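Local structure of putative phophotriesterase (Proteus mirabilis, 3RHG) at residues Pro22-Val34 / Met69-Leu81. The protein is a zinc-binding amidohydrolase of the phosphotriesterase family that probably hydrolyses ester bonds at a site for two divalent metal cations. Residues are numbered along the deposited sequence; the frame is centred on the assembly and turned at random. Where two conformers were deposited one is given.
Sequences PHEHLFNDLSGVV and MDKKPIEDVIFEL. With ZN (zinc ion), chain B.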
# COMPACT_ATOMS: atom_id res chain seq x y z
N PRO A 22 3.19 -20.71 -6.78
CA PRO A 22 4.08 -21.06 -7.92
C PRO A 22 5.23 -20.11 -8.19
O PRO A 22 6.06 -20.41 -9.07
CB PRO A 22 3.11 -21.09 -9.12
CG PRO A 22 2.08 -20.03 -8.74
CD PRO A 22 1.90 -20.18 -7.23
N HIS A 23 5.28 -18.97 -7.51
CA HIS A 23 6.40 -18.06 -7.80
C HIS A 23 6.78 -17.25 -6.57
O HIS A 23 6.15 -16.22 -6.27
CB HIS A 23 6.10 -17.10 -8.97
CG HIS A 23 7.28 -16.23 -9.36
ND1 HIS A 23 7.92 -16.34 -10.58
CD2 HIS A 23 7.93 -15.26 -8.68
CE1 HIS A 23 8.91 -15.46 -10.64
NE2 HIS A 23 8.94 -14.79 -9.49
N GLU A 24 7.81 -17.71 -5.85
CA GLU A 24 8.28 -17.05 -4.63
C GLU A 24 9.79 -17.12 -4.62
O GLU A 24 10.38 -17.83 -5.43
CB GLU A 24 7.71 -17.78 -3.38
CG GLU A 24 6.21 -17.89 -3.37
CD GLU A 24 5.52 -16.55 -3.25
OE1 GLU A 24 6.17 -15.54 -2.84
OE2 GLU A 24 4.32 -16.50 -3.58
N HIS A 25 10.42 -16.38 -3.70
CA HIS A 25 11.84 -16.59 -3.44
C HIS A 25 12.05 -16.84 -1.98
O HIS A 25 11.77 -15.97 -1.17
CB HIS A 25 12.69 -15.41 -3.95
CG HIS A 25 12.46 -15.14 -5.40
ND1 HIS A 25 13.16 -15.78 -6.40
CD2 HIS A 25 11.52 -14.39 -6.03
CE1 HIS A 25 12.71 -15.40 -7.58
NE2 HIS A 25 11.72 -14.55 -7.39
N LEU A 26 12.47 -18.05 -1.64
CA LEU A 26 12.81 -18.36 -0.25
C LEU A 26 14.20 -17.86 0.09
O LEU A 26 14.38 -17.20 1.12
CB LEU A 26 12.71 -19.86 0.05
CG LEU A 26 11.27 -20.35 0.28
CD1 LEU A 26 10.42 -20.09 -0.98
CD2 LEU A 26 11.23 -21.84 0.69
N PHE A 27 15.17 -18.19 -0.76
CA PHE A 27 16.57 -17.79 -0.59
C PHE A 27 17.06 -17.14 -1.87
O PHE A 27 17.08 -17.75 -2.95
CB PHE A 27 17.44 -18.99 -0.21
CG PHE A 27 16.97 -19.68 1.05
CD1 PHE A 27 17.25 -19.12 2.30
CD2 PHE A 27 16.23 -20.86 1.00
CE1 PHE A 27 16.81 -19.71 3.47
CE2 PHE A 27 15.78 -21.46 2.17
CZ PHE A 27 16.06 -20.88 3.41
N ASN A 28 17.40 -15.86 -1.75
CA ASN A 28 17.95 -15.10 -2.84
C ASN A 28 18.84 -14.02 -2.24
O ASN A 28 18.74 -13.72 -1.06
CB ASN A 28 16.84 -14.51 -3.74
CG ASN A 28 16.00 -13.44 -3.04
OD1 ASN A 28 15.65 -13.56 -1.86
ND2 ASN A 28 15.67 -12.38 -3.76
N ASP A 29 19.72 -13.47 -3.05
CA ASP A 29 20.71 -12.53 -2.54
C ASP A 29 20.91 -11.55 -3.67
O ASP A 29 21.34 -11.94 -4.76
CB ASP A 29 22.02 -13.28 -2.22
CG ASP A 29 23.07 -12.39 -1.55
OD1 ASP A 29 22.89 -11.16 -1.50
OD2 ASP A 29 24.10 -12.93 -1.09
N LEU A 30 20.56 -10.29 -3.44
CA LEU A 30 20.75 -9.24 -4.44
C LEU A 30 21.85 -8.27 -4.01
O LEU A 30 21.85 -7.09 -4.38
CB LEU A 30 19.44 -8.49 -4.66
CG LEU A 30 18.28 -9.42 -5.01
CD1 LEU A 30 16.97 -8.66 -5.05
CD2 LEU A 30 18.53 -10.16 -6.33
N SER A 31 22.79 -8.79 -3.23
CA SER A 31 23.89 -7.98 -2.67
C SER A 31 24.80 -7.32 -3.68
O SER A 31 25.49 -6.36 -3.35
CB SER A 31 24.75 -8.84 -1.77
OG SER A 31 24.10 -9.09 -0.55
N GLY A 32 24.82 -7.82 -4.91
CA GLY A 32 25.71 -7.27 -5.94
C GLY A 32 25.12 -6.09 -6.69
O GLY A 32 25.79 -5.49 -7.54
N VAL A 33 23.87 -5.75 -6.36
CA VAL A 33 23.14 -4.68 -7.05
C VAL A 33 22.41 -3.72 -6.10
O VAL A 33 21.35 -3.18 -6.45
CB VAL A 33 22.12 -5.26 -8.08
CG1 VAL A 33 22.85 -5.90 -9.27
CG2 VAL A 33 21.17 -6.28 -7.39
N VAL A 34 22.95 -3.50 -4.91
CA VAL A 34 22.38 -2.49 -4.02
C VAL A 34 22.53 -1.13 -4.71
O VAL A 34 23.61 -0.76 -5.14
CB VAL A 34 23.05 -2.49 -2.63
CG1 VAL A 34 22.49 -1.37 -1.75
CG2 VAL A 34 22.89 -3.86 -1.95
N MET A 69 18.36 -6.54 0.74
CA MET A 69 18.88 -7.17 -0.47
C MET A 69 19.78 -8.37 -0.16
O MET A 69 20.24 -9.05 -1.07
CB MET A 69 19.72 -6.13 -1.24
CG MET A 69 18.96 -4.85 -1.58
SD MET A 69 17.75 -5.18 -2.85
CE MET A 69 18.77 -4.89 -4.30
N ASP A 70 20.03 -8.62 1.13
CA ASP A 70 21.03 -9.60 1.56
C ASP A 70 20.41 -10.99 1.65
O ASP A 70 19.19 -11.14 1.50
CB ASP A 70 21.59 -9.16 2.92
CG ASP A 70 22.98 -9.72 3.21
OD1 ASP A 70 23.56 -10.50 2.41
OD2 ASP A 70 23.50 -9.36 4.28
N LYS A 71 21.26 -11.99 1.89
CA LYS A 71 20.79 -13.37 2.06
C LYS A 71 19.72 -13.50 3.16
O LYS A 71 19.67 -12.70 4.11
CB LYS A 71 21.96 -14.33 2.30
CG LYS A 71 22.93 -13.89 3.36
CD LYS A 71 24.24 -14.69 3.31
CE LYS A 71 24.08 -16.11 3.80
NZ LYS A 71 25.42 -16.73 4.14
N LYS A 72 18.86 -14.49 3.00
CA LYS A 72 17.70 -14.67 3.87
C LYS A 72 18.01 -15.76 4.90
O LYS A 72 18.21 -16.92 4.54
CB LYS A 72 16.46 -15.04 3.03
CG LYS A 72 16.23 -14.12 1.81
CD LYS A 72 16.03 -12.67 2.25
CE LYS A 72 15.78 -11.72 1.07
NZ LYS A 72 16.90 -11.74 0.09
N PRO A 73 18.07 -15.40 6.19
CA PRO A 73 18.35 -16.43 7.21
C PRO A 73 17.26 -17.50 7.27
O PRO A 73 16.06 -17.18 7.21
CB PRO A 73 18.37 -15.64 8.53
CG PRO A 73 18.68 -14.22 8.11
CD PRO A 73 17.98 -14.05 6.78
N ILE A 74 17.67 -18.77 7.38
CA ILE A 74 16.69 -19.85 7.42
C ILE A 74 15.63 -19.70 8.53
O ILE A 74 14.47 -20.03 8.31
CB ILE A 74 17.36 -21.26 7.45
CG1 ILE A 74 16.30 -22.35 7.23
CG2 ILE A 74 18.10 -21.46 8.78
CD1 ILE A 74 16.86 -23.70 6.88
N GLU A 75 16.02 -19.20 9.71
CA GLU A 75 15.08 -19.00 10.81
C GLU A 75 13.94 -18.07 10.39
O GLU A 75 12.77 -18.28 10.72
CB GLU A 75 15.79 -18.38 12.03
CG GLU A 75 17.26 -18.78 12.20
CD GLU A 75 18.23 -17.78 11.56
OE1 GLU A 75 18.92 -18.17 10.60
OE2 GLU A 75 18.30 -16.61 12.01
N ASP A 76 14.30 -17.01 9.67
CA ASP A 76 13.30 -16.03 9.21
C ASP A 76 12.38 -16.64 8.16
O ASP A 76 11.16 -16.45 8.19
CB ASP A 76 13.99 -14.80 8.63
CG ASP A 76 14.68 -13.95 9.69
OD1 ASP A 76 14.14 -13.83 10.80
OD2 ASP A 76 15.76 -13.41 9.39
N VAL A 77 12.98 -17.36 7.22
CA VAL A 77 12.20 -18.05 6.17
C VAL A 77 11.21 -19.08 6.75
O VAL A 77 10.03 -19.12 6.37
CB VAL A 77 13.14 -18.68 5.11
CG1 VAL A 77 12.34 -19.50 4.08
CG2 VAL A 77 13.95 -17.58 4.41
N ILE A 78 11.67 -19.90 7.69
CA ILE A 78 10.80 -20.89 8.32
C ILE A 78 9.67 -20.20 9.09
O ILE A 78 8.52 -20.62 9.02
CB ILE A 78 11.59 -21.83 9.24
CG1 ILE A 78 12.42 -22.80 8.38
CG2 ILE A 78 10.65 -22.60 10.16
CD1 ILE A 78 13.37 -23.66 9.16
N PHE A 79 9.99 -19.13 9.81
CA PHE A 79 8.97 -18.40 10.53
C PHE A 79 7.88 -17.91 9.56
O PHE A 79 6.69 -18.03 9.82
CB PHE A 79 9.59 -17.22 11.28
CG PHE A 79 8.63 -16.49 12.16
CD1 PHE A 79 8.31 -16.98 13.42
CD2 PHE A 79 8.04 -15.31 11.73
CE1 PHE A 79 7.42 -16.31 14.23
CE2 PHE A 79 7.15 -14.63 12.55
CZ PHE A 79 6.84 -15.13 13.80
N GLU A 80 8.30 -17.36 8.43
CA GLU A 80 7.35 -16.83 7.45
C GLU A 80 6.56 -17.94 6.77
O GLU A 80 5.37 -17.79 6.48
CB GLU A 80 8.09 -15.99 6.43
CG GLU A 80 8.55 -14.66 7.01
CD GLU A 80 7.37 -13.73 7.29
OE1 GLU A 80 6.51 -13.58 6.38
OE2 GLU A 80 7.31 -13.14 8.40
N LEU A 81 7.22 -19.07 6.52
CA LEU A 81 6.57 -20.20 5.88
C LEU A 81 5.49 -20.78 6.78
O LEU A 81 4.50 -21.33 6.30
CB LEU A 81 7.59 -21.28 5.55
CG LEU A 81 8.41 -21.06 4.29
CD1 LEU A 81 9.51 -22.11 4.23
CD2 LEU A 81 7.50 -21.11 3.03
ZN ZN B . 10.58 -13.74 -8.81
O HOH W 1 19.26 -16.30 0.82
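K72 reaches across to N28 at the mouth of a (beta/alpha)8 barrel of the amidohydrolase superfamily, where the loop leaving strand 19-24 runs beside the chain leading into helix 74-86. The HxH motif of the family lies at the end of that strand: H23 and H25 bind a zinc ion through NE2, and E166 and D294 complete its protein ligands. Followed outward, the lysine first rests CB against the carbonyl oxygen of L26 (3.6 Å), and CG stays near the same oxygen. Bends at chi2 (-60°) and chi4 (-58°) then carry the chain obliquely across N28, with CE 3.5 Å from N28 OD1. At the tip, three oxygens grip the buried ammonium: NZ donates to N28 O and N28 OD1, both at 2.9 Å and both from well above the carbonyl planes, and to D70 O within its own segment. Through NZ the N28 amide oxygen and the backbone carbonyls of N28 and D70, one from each segment, are drawn to one point, which probably stabilises the charge of K72. A water accepting from K72 N and donating to N28 O adds a second bridge.

Towards the helix, the F27 ring turns its edge to K72 O and I74 CA, while V77 CG2 approaches obliquely, 3.7 Å from F27 CE1. L26 lies across V77 and L81 at about right angles; K107 and V111 of helix 105-115 also pack on F27. At the other end, M69 bends at chi2 and chi3 to set its CE against L30 CB (3.7 Å), while V34 CG2 lies beside M69 CB. D29 OD1 closes an Asx turn by accepting from S31 N, and also takes the S31 hydroxyl on its syn lone pair. From within that turn, L30 N donates to M69 O at 2.7 Å, with a C=O...N angle of 162°.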